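Local coordinates for beta-N-acetylglucosaminidase (Thermotoga maritima, PDB 3WO8), which probably hydrolyses terminal non-reducing N-acetyl-D-hexosamine residues from N-acetyl-beta-D-hexosaminides, as a glycoside hydrolase of family 3, at residues Asn25-Glu29 and Glu30-Ile34; Ala110-Ile113 and Met114-Val117; Gly144-Pro147 and Lys148-Ala151. All coordinates share one frame; numbering follows the deposited sequence.

Contact 1 (Asn25-Glu29 and Glu30-Ile34); sequences NDFNE and EVKEI
The side-chain oxygen of Asn28 takes the amide hydrogen of Val31, with OD1 and N 2.9 Å apart and the donor nearly in line with the C=O bond. This is an N-cap: Asn28 precedes helix 29-37, and its short amide replaces the carbonyl that an earlier turn would have supplied. With CG set between the backbone N and the carbonyl carbon (chi1 49°), the side chain folds forward over the first turn. Its other end is held too, since ND2 gives a hydrogen bond to OD2 of Asp26 at 2.9 Å, arriving from above the carboxylate plane. In the TIM barrel this cap lies where strand 20-24 hands over to its helix. Val31 N would probably lose its capping acceptor, and Asp26 OD2 its amide partner, if an alanine stood here in place of Asn28. Helical bonding starts at once, Lys32 N bonding to Asn28 O at 3.1 Å. Phe27 closes the apolar side: its CD1 lies 4.0 Å from Val31 CG1, and its CZ lies 3.8 Å from Lys32 CG, where the lysine's methylene chain passes the ring. Beyond, the ring meets Phe59 of helix 53-66, and Asp26 forms a salt bridge to Arg387.

Contact 2 (Ala110-Ile113 and Met114-Val117); sequences AGKI and MEIV
This is a contact between successive turns at the C-terminal end of helix 100-117, mostly buried, where backbone bonds carry the link and side chains fill in around them. Four consecutive i to i+4 hydrogen bonds run through it, from Met114 N to Ala110 O (2.9 Å) down to Val117 N to Ile113 O (3.0 Å). Met114 lies back along the preceding turn: its CG sits anti to the carbonyl carbon, beside the backbone N (chi1 -83°), and the chain then runs extended, which brings CG to 3.4 Å from Ala110 O and the terminal CE to 4.2 Å from Ala110 CB. A long, unbranched thioether suits this place, because it can follow the helix surface beside its small neighbour Ala110. Tyr161 of helix 147-164 touches both residues, so in the family's TIM-barrel domain this flank joins two helices on the outside of the barrel. Ile113 and Val117 make a second apolar pair, with their CG2 methyls 4.1 Å apart, and both also touch Tyr85 from a loop. Beta-branched side chains, with few rotamers, suit a buried face packed in this way. Where Lys112 and Glu115 are partly exposed, the chemistry turns polar. Lys112 bends at chi2 and chi4, bringing NZ to 4.2 Å from Glu115 OE2, opposite charges beyond salt-bridge range whose attraction is probably slight. Ile116, its CD1 also 4.2 Å from Lys112 NZ, belongs to the subunit interface: it packs on Val109 of the second subunit, and Ile113 meets Ile116 of that subunit.

Contact 3 (Gly144-Pro147 and Lys148-Ala151); sequences GSDP and KIVA
One face of the Asp146 carboxylate receives three groups: the backbone amide of Lys148, whose N lies 3.0 Å from OD1 and 56° out of the plane, Lys148 CB, 3.2 Å from OD1, and Ile149 CD1, 3.6 Å from OD2. A chi1 of 174° puts CG on the far side from the backbone N, next to the carbonyl carbon, and carries the carboxylate forward to the amide of Lys148, making Asp146 the N-cap. Aspartate suits the position because its short, negative side chain accepts an amide hydrogen of the first turn and probably interacts favourably with the helix dipole. Pro147 is apt as the first residue of helix 147-164: its ring has no N-H to donate, and none is needed there. The main chain completes the turn, where Val150 N bonds to Asp146 O at 3.3 Å and Ala151 N to Pro147 O at 3.0 Å. Val150 CG2 packs 3.6 Å from Gly144 O, and Gly144 has backbone angles at which a side chain would jam against the preceding carbonyl. Beyond the cap, Pro147 and Lys148 rest on Leu203, and Val150 on Pro204, at the start of helix 203-211, while Leu129 from the loop after strand 121-122 meets Pro147 and Val150.

In the fold
All three are local contacts within the TIM-barrel domain, but they belong to different helices and none touches another: the nearest atoms of contacts 1 and 2 are about 13 Å apart. Contacts 1 and 3 are partly buried helix starts, where a polar side chain serves as N-cap, an amide in one and a carboxylate in the other. Contact 2 is the buried one, at a helix's end, with apolar pairs beside ordinary helical bonds. Helix 147-164 links contacts 2 and 3, beginning at contact 3 and farther along placing Tyr161 against contact 2. Contact 2 packs on the second subunit, contact 1 reaches it by one weak hydrogen bond from Asn25, and contact 3 touches no other chain.

Contact 1 (Asn25-Glu29 and Glu30-Ile34)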
loop_
_atom_site.group_PDB
_atom_site.type_symbol
_atom_site.label_atom_id
_atom_site.label_comp_id
_atom_site.label_asym_id
_atom_site.label_seq_id
_atom_site.Cartn_x
_atom_site.Cartn_y
_atom_site.Cartn_z
ATOM N N ASN B 25 -3.504 13.490 -13.833
ATOM C CA ASN B 25 -3.779 13.730 -12.443
ATOM C C ASN B 25 -5.233 13.494 -12.140
ATOM O O ASN B 25 -5.663 13.733 -11.019
ATOM C CB ASN B 25 -3.392 15.159 -12.045
ATOM C CG ASN B 25 -3.210 15.307 -10.542
ATOM O OD1 ASN B 25 -3.796 16.179 -9.876
ATOM N ND2 ASN B 25 -2.393 14.447 -10.000
ATOM N N ASP B 26 -5.988 13.018 -13.129
ATOM C CA ASP B 26 -7.396 12.696 -12.910
ATOM C C ASP B 26 -7.846 11.653 -13.939
ATOM O O ASP B 26 -7.111 11.278 -14.868
ATOM C CB ASP B 26 -8.309 13.967 -12.895
ATOM C CG ASP B 26 -9.707 13.729 -12.197
ATOM O OD1 ASP B 26 -9.820 13.010 -11.176
ATOM O OD2 ASP B 26 -10.724 14.260 -12.672
ATOM N N PHE B 27 -9.051 11.137 -13.732
ATOM C CA PHE B 27 -9.654 10.205 -14.663
ATOM C C PHE B 27 -11.168 10.505 -14.843
ATOM O O PHE B 27 -11.968 10.547 -13.879
ATOM C CB PHE B 27 -9.374 8.766 -14.227
ATOM C CG PHE B 27 -9.924 7.732 -15.178
ATOM C CD1 PHE B 27 -9.296 7.470 -16.378
ATOM C CD2 PHE B 27 -11.059 7.040 -14.883
ATOM C CE1 PHE B 27 -9.813 6.537 -17.263
ATOM C CE2 PHE B 27 -11.568 6.103 -15.758
ATOM C CZ PHE B 27 -10.952 5.860 -16.953
ATOM N N ASN B 28 -11.539 10.755 -16.089
ATOM C CA ASN B 28 -12.860 11.244 -16.392
ATOM C C ASN B 28 -13.094 11.194 -17.884
ATOM O O ASN B 28 -12.226 10.754 -18.627
ATOM C CB ASN B 28 -12.960 12.677 -15.934
ATOM C CG ASN B 28 -11.801 13.491 -16.403
ATOM O OD1 ASN B 28 -11.397 13.405 -17.547
ATOM N ND2 ASN B 28 -11.228 14.256 -15.505
ATOM N N GLU B 29 -14.250 11.692 -18.325
ATOM C CA GLU B 29 -14.644 11.557 -19.715
ATOM C C GLU B 29 -13.664 12.253 -20.671
ATOM O O GLU B 29 -13.456 11.798 -21.792
ATOM C CB GLU B 29 -16.084 12.042 -19.899
ATOM C CG GLU B 29 -16.743 11.538 -21.179
ATOM C CD GLU B 29 -16.823 10.024 -21.249
ATOM O OE1 GLU B 29 -17.025 9.400 -20.184
ATOM O OE2 GLU B 29 -16.689 9.459 -22.360
ATOM N N GLU B 30 -13.037 13.334 -20.228
ATOM C CA GLU B 30 -12.072 14.038 -21.077
ATOM C C GLU B 30 -10.831 13.158 -21.277
ATOM O O GLU B 30 -10.368 12.971 -22.402
ATOM C CB GLU B 30 -11.695 15.393 -20.453
ATOM C CG GLU B 30 -10.731 16.265 -21.271
ATOM C CD GLU B 30 -10.353 17.556 -20.548
ATOM O OE1 GLU B 30 -11.168 18.031 -19.753
ATOM O OE2 GLU B 30 -9.259 18.106 -20.751
ATOM N N VAL B 31 -10.335 12.592 -20.174
ATOM C CA VAL B 31 -9.130 11.777 -20.176
ATOM C C VAL B 31 -9.294 10.597 -21.106
ATOM O O VAL B 31 -8.435 10.335 -21.954
ATOM C CB VAL B 31 -8.785 11.286 -18.761
ATOM C CG1 VAL B 31 -7.726 10.194 -18.810
ATOM C CG2 VAL B 31 -8.289 12.437 -17.896
ATOM N N LYS B 32 -10.406 9.899 -20.942
ATOM C CA LYS B 32 -10.783 8.796 -21.829
ATOM C C LYS B 32 -10.841 9.228 -23.291
ATOM O O LYS B 32 -10.445 8.464 -24.176
ATOM C CB LYS B 32 -12.151 8.228 -21.468
ATOM C CG LYS B 32 -12.289 7.625 -20.075
ATOM C CD LYS B 32 -13.522 6.717 -20.010
ATOM C CE LYS B 32 -14.305 6.815 -18.705
ATOM N NZ LYS B 32 -15.378 5.786 -18.682
ATOM N N GLU B 33 -11.337 10.439 -23.547
ATOM C CA GLU B 33 -11.506 10.906 -24.928
ATOM C C GLU B 33 -10.174 11.191 -25.614
ATOM O O GLU B 33 -9.961 10.730 -26.711
ATOM C CB GLU B 33 -12.471 12.090 -24.997
ATOM C CG GLU B 33 -13.930 11.654 -24.812
ATOM C CD GLU B 33 -14.931 12.808 -24.585
ATOM O OE1 GLU B 33 -16.147 12.582 -24.737
ATOM O OE2 GLU B 33 -14.534 13.946 -24.241
ATOM N N ILE B 34 -9.275 11.909 -24.950
ATOM C CA ILE B 34 -7.931 12.118 -25.453
ATOM C C ILE B 34 -7.345 10.776 -25.765
ATOM O O ILE B 34 -6.694 10.619 -26.768
ATOM C CB ILE B 34 -7.005 12.776 -24.407
ATOM C CG1 ILE B 34 -7.420 14.212 -24.122
ATOM C CG2 ILE B 34 -5.552 12.799 -24.875
ATOM C CD1 ILE B 34 -7.011 15.184 -25.214
#

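Contact 2 (Ala110-Ile113 and Met114-Val117)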
loop_
_atom_site.group_PDB
_atom_site.type_symbol
_atom_site.label_atom_id
_atom_site.label_comp_id
_atom_site.label_asym_id
_atom_site.label_seq_id
_atom_site.Cartn_x
_atom_site.Cartn_y
_atom_site.Cartn_z
ATOM N N ALA B 110 9.807 -3.445 -5.020
ATOM C CA ALA B 110 9.064 -2.305 -5.581
ATOM C C ALA B 110 8.529 -2.636 -6.953
ATOM O O ALA B 110 7.347 -2.446 -7.250
ATOM C CB ALA B 110 9.957 -1.104 -5.671
ATOM N N GLY B 111 9.409 -3.178 -7.785
ATOM C CA GLY B 111 9.016 -3.667 -9.098
ATOM C C GLY B 111 7.879 -4.691 -9.070
ATOM O O GLY B 111 6.921 -4.603 -9.873
ATOM N N LYS B 112 7.991 -5.677 -8.184
ATOM C CA LYS B 112 7.035 -6.760 -8.187
ATOM C C LYS B 112 5.658 -6.203 -7.775
ATOM O O LYS B 112 4.630 -6.516 -8.353
ATOM C CB LYS B 112 7.530 -7.910 -7.289
ATOM C CG LYS B 112 6.753 -9.209 -7.456
ATOM C CD LYS B 112 7.127 -9.995 -8.727
ATOM C CE LYS B 112 6.232 -11.215 -8.990
ATOM N NZ LYS B 112 4.787 -10.855 -9.107
ATOM N N ILE B 113 5.647 -5.293 -6.820
ATOM C CA ILE B 113 4.402 -4.631 -6.471
ATOM C C ILE B 113 3.824 -3.727 -7.592
ATOM O O ILE B 113 2.629 -3.718 -7.855
ATOM C CB ILE B 113 4.574 -3.876 -5.144
ATOM C CG1 ILE B 113 4.776 -4.917 -4.013
ATOM C CG2 ILE B 113 3.336 -3.034 -4.860
ATOM C CD1 ILE B 113 5.228 -4.290 -2.705
ATOM N N MET B 114 4.669 -2.962 -8.247
ATOM C CA MET B 114 4.180 -2.124 -9.318
ATOM C C MET B 114 3.481 -3.006 -10.320
ATOM O O MET B 114 2.403 -2.698 -10.841
ATOM C CB MET B 114 5.346 -1.382 -9.969
ATOM C CG MET B 114 5.747 -0.126 -9.227
ATOM S SD MET B 114 7.434 0.310 -9.642
ATOM C CE MET B 114 7.887 1.445 -8.330
ATOM N N GLU B 115 4.085 -4.162 -10.538
ATOM C CA GLU B 115 3.598 -5.067 -11.533
ATOM C C GLU B 115 2.209 -5.608 -11.251
ATOM O O GLU B 115 1.355 -5.709 -12.149
ATOM C CB GLU B 115 4.552 -6.213 -11.647
ATOM C CG GLU B 115 4.418 -6.908 -12.972
ATOM C CD GLU B 115 4.192 -8.350 -12.785
ATOM O OE1 GLU B 115 3.032 -8.694 -12.458
ATOM O OE2 GLU B 115 5.187 -9.090 -12.935
ATOM N N ILE B 116 2.009 -5.981 -9.988
ATOM C CA ILE B 116 0.745 -6.506 -9.523
ATOM C C ILE B 116 -0.328 -5.437 -9.670
ATOM O O ILE B 116 -1.481 -5.731 -10.003
ATOM C CB ILE B 116 0.882 -6.972 -8.074
ATOM C CG1 ILE B 116 1.606 -8.304 -8.064
ATOM C CG2 ILE B 116 -0.475 -7.154 -7.424
ATOM C CD1 ILE B 116 2.120 -8.750 -6.709
ATOM N N VAL B 117 0.080 -4.202 -9.429
ATOM C CA VAL B 117 -0.826 -3.074 -9.433
ATOM C C VAL B 117 -1.205 -2.760 -10.875
ATOM O O VAL B 117 -2.321 -2.346 -11.164
ATOM C CB VAL B 117 -0.112 -1.860 -8.829
ATOM C CG1 VAL B 117 -0.942 -0.622 -8.981
ATOM C CG2 VAL B 117 0.193 -2.060 -7.362
#

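Contact 3 (Gly144-Pro147 and Lys148-Ala151)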
loop_
_atom_site.group_PDB
_atom_site.type_symbol
_atom_site.label_atom_id
_atom_site.label_comp_id
_atom_site.label_asym_id
_atom_site.label_seq_id
_atom_site.Cartn_x
_atom_site.Cartn_y
_atom_site.Cartn_z
ATOM N N GLY B 144 24.564 9.237 -4.219
ATOM C CA GLY B 144 25.650 9.900 -3.503
ATOM C C GLY B 144 26.566 10.666 -4.430
ATOM O O GLY B 144 26.190 10.945 -5.576
ATOM N N SER B 145 27.769 11.002 -3.954
ATOM C CA SER B 145 28.707 11.814 -4.763
ATOM C C SER B 145 29.753 10.998 -5.543
ATOM O O SER B 145 30.085 11.351 -6.672
ATOM C CB SER B 145 29.368 12.923 -3.936
ATOM O OG SER B 145 29.910 12.420 -2.738
ATOM N N ASP B 146 30.247 9.902 -4.983
ATOM C CA ASP B 146 31.217 9.073 -5.697
ATOM C C ASP B 146 30.514 8.346 -6.834
ATOM O O ASP B 146 29.668 7.512 -6.580
ATOM C CB ASP B 146 31.872 8.069 -4.737
ATOM C CG ASP B 146 32.784 7.074 -5.442
ATOM O OD1 ASP B 146 33.018 7.194 -6.664
ATOM O OD2 ASP B 146 33.282 6.156 -4.763
ATOM N N PRO B 147 30.883 8.639 -8.096
ATOM C CA PRO B 147 30.190 8.036 -9.255
ATOM C C PRO B 147 30.286 6.529 -9.375
ATOM O O PRO B 147 29.447 5.910 -10.028
ATOM C CB PRO B 147 30.910 8.667 -10.459
ATOM C CG PRO B 147 31.503 9.922 -9.941
ATOM C CD PRO B 147 31.928 9.582 -8.536
ATOM N N LYS B 148 31.353 5.976 -8.809
ATOM C CA LYS B 148 31.590 4.535 -8.761
ATOM C C LYS B 148 30.357 3.901 -8.112
ATOM O O LYS B 148 29.674 3.052 -8.713
ATOM C CB LYS B 148 32.844 4.265 -7.908
ATOM C CG LYS B 148 33.634 3.002 -8.223
ATOM C CD LYS B 148 35.030 3.364 -8.732
ATOM C CE LYS B 148 34.963 3.918 -10.155
ATOM N NZ LYS B 148 35.837 5.099 -10.352
ATOM N N ILE B 149 30.074 4.391 -6.899
ATOM C CA ILE B 149 28.987 3.924 -6.055
ATOM C C ILE B 149 27.617 4.067 -6.733
ATOM O O ILE B 149 26.770 3.135 -6.761
ATOM C CB ILE B 149 29.026 4.692 -4.737
ATOM C CG1 ILE B 149 30.235 4.224 -3.922
ATOM C CG2 ILE B 149 27.762 4.440 -3.940
ATOM C CD1 ILE B 149 30.548 5.094 -2.717
ATOM N N VAL B 150 27.421 5.231 -7.319
ATOM C CA VAL B 150 26.188 5.521 -8.044
ATOM C C VAL B 150 25.979 4.516 -9.188
ATOM O O VAL B 150 24.853 4.069 -9.463
ATOM C CB VAL B 150 26.194 6.950 -8.621
ATOM C CG1 VAL B 150 24.842 7.282 -9.254
ATOM C CG2 VAL B 150 26.582 7.972 -7.552
ATOM N N ALA B 151 27.072 4.161 -9.852
ATOM C CA ALA B 151 27.009 3.236 -10.971
ATOM C C ALA B 151 26.500 1.895 -10.502
ATOM O O ALA B 151 25.548 1.334 -11.067
ATOM C CB ALA B 151 28.380 3.085 -11.595
#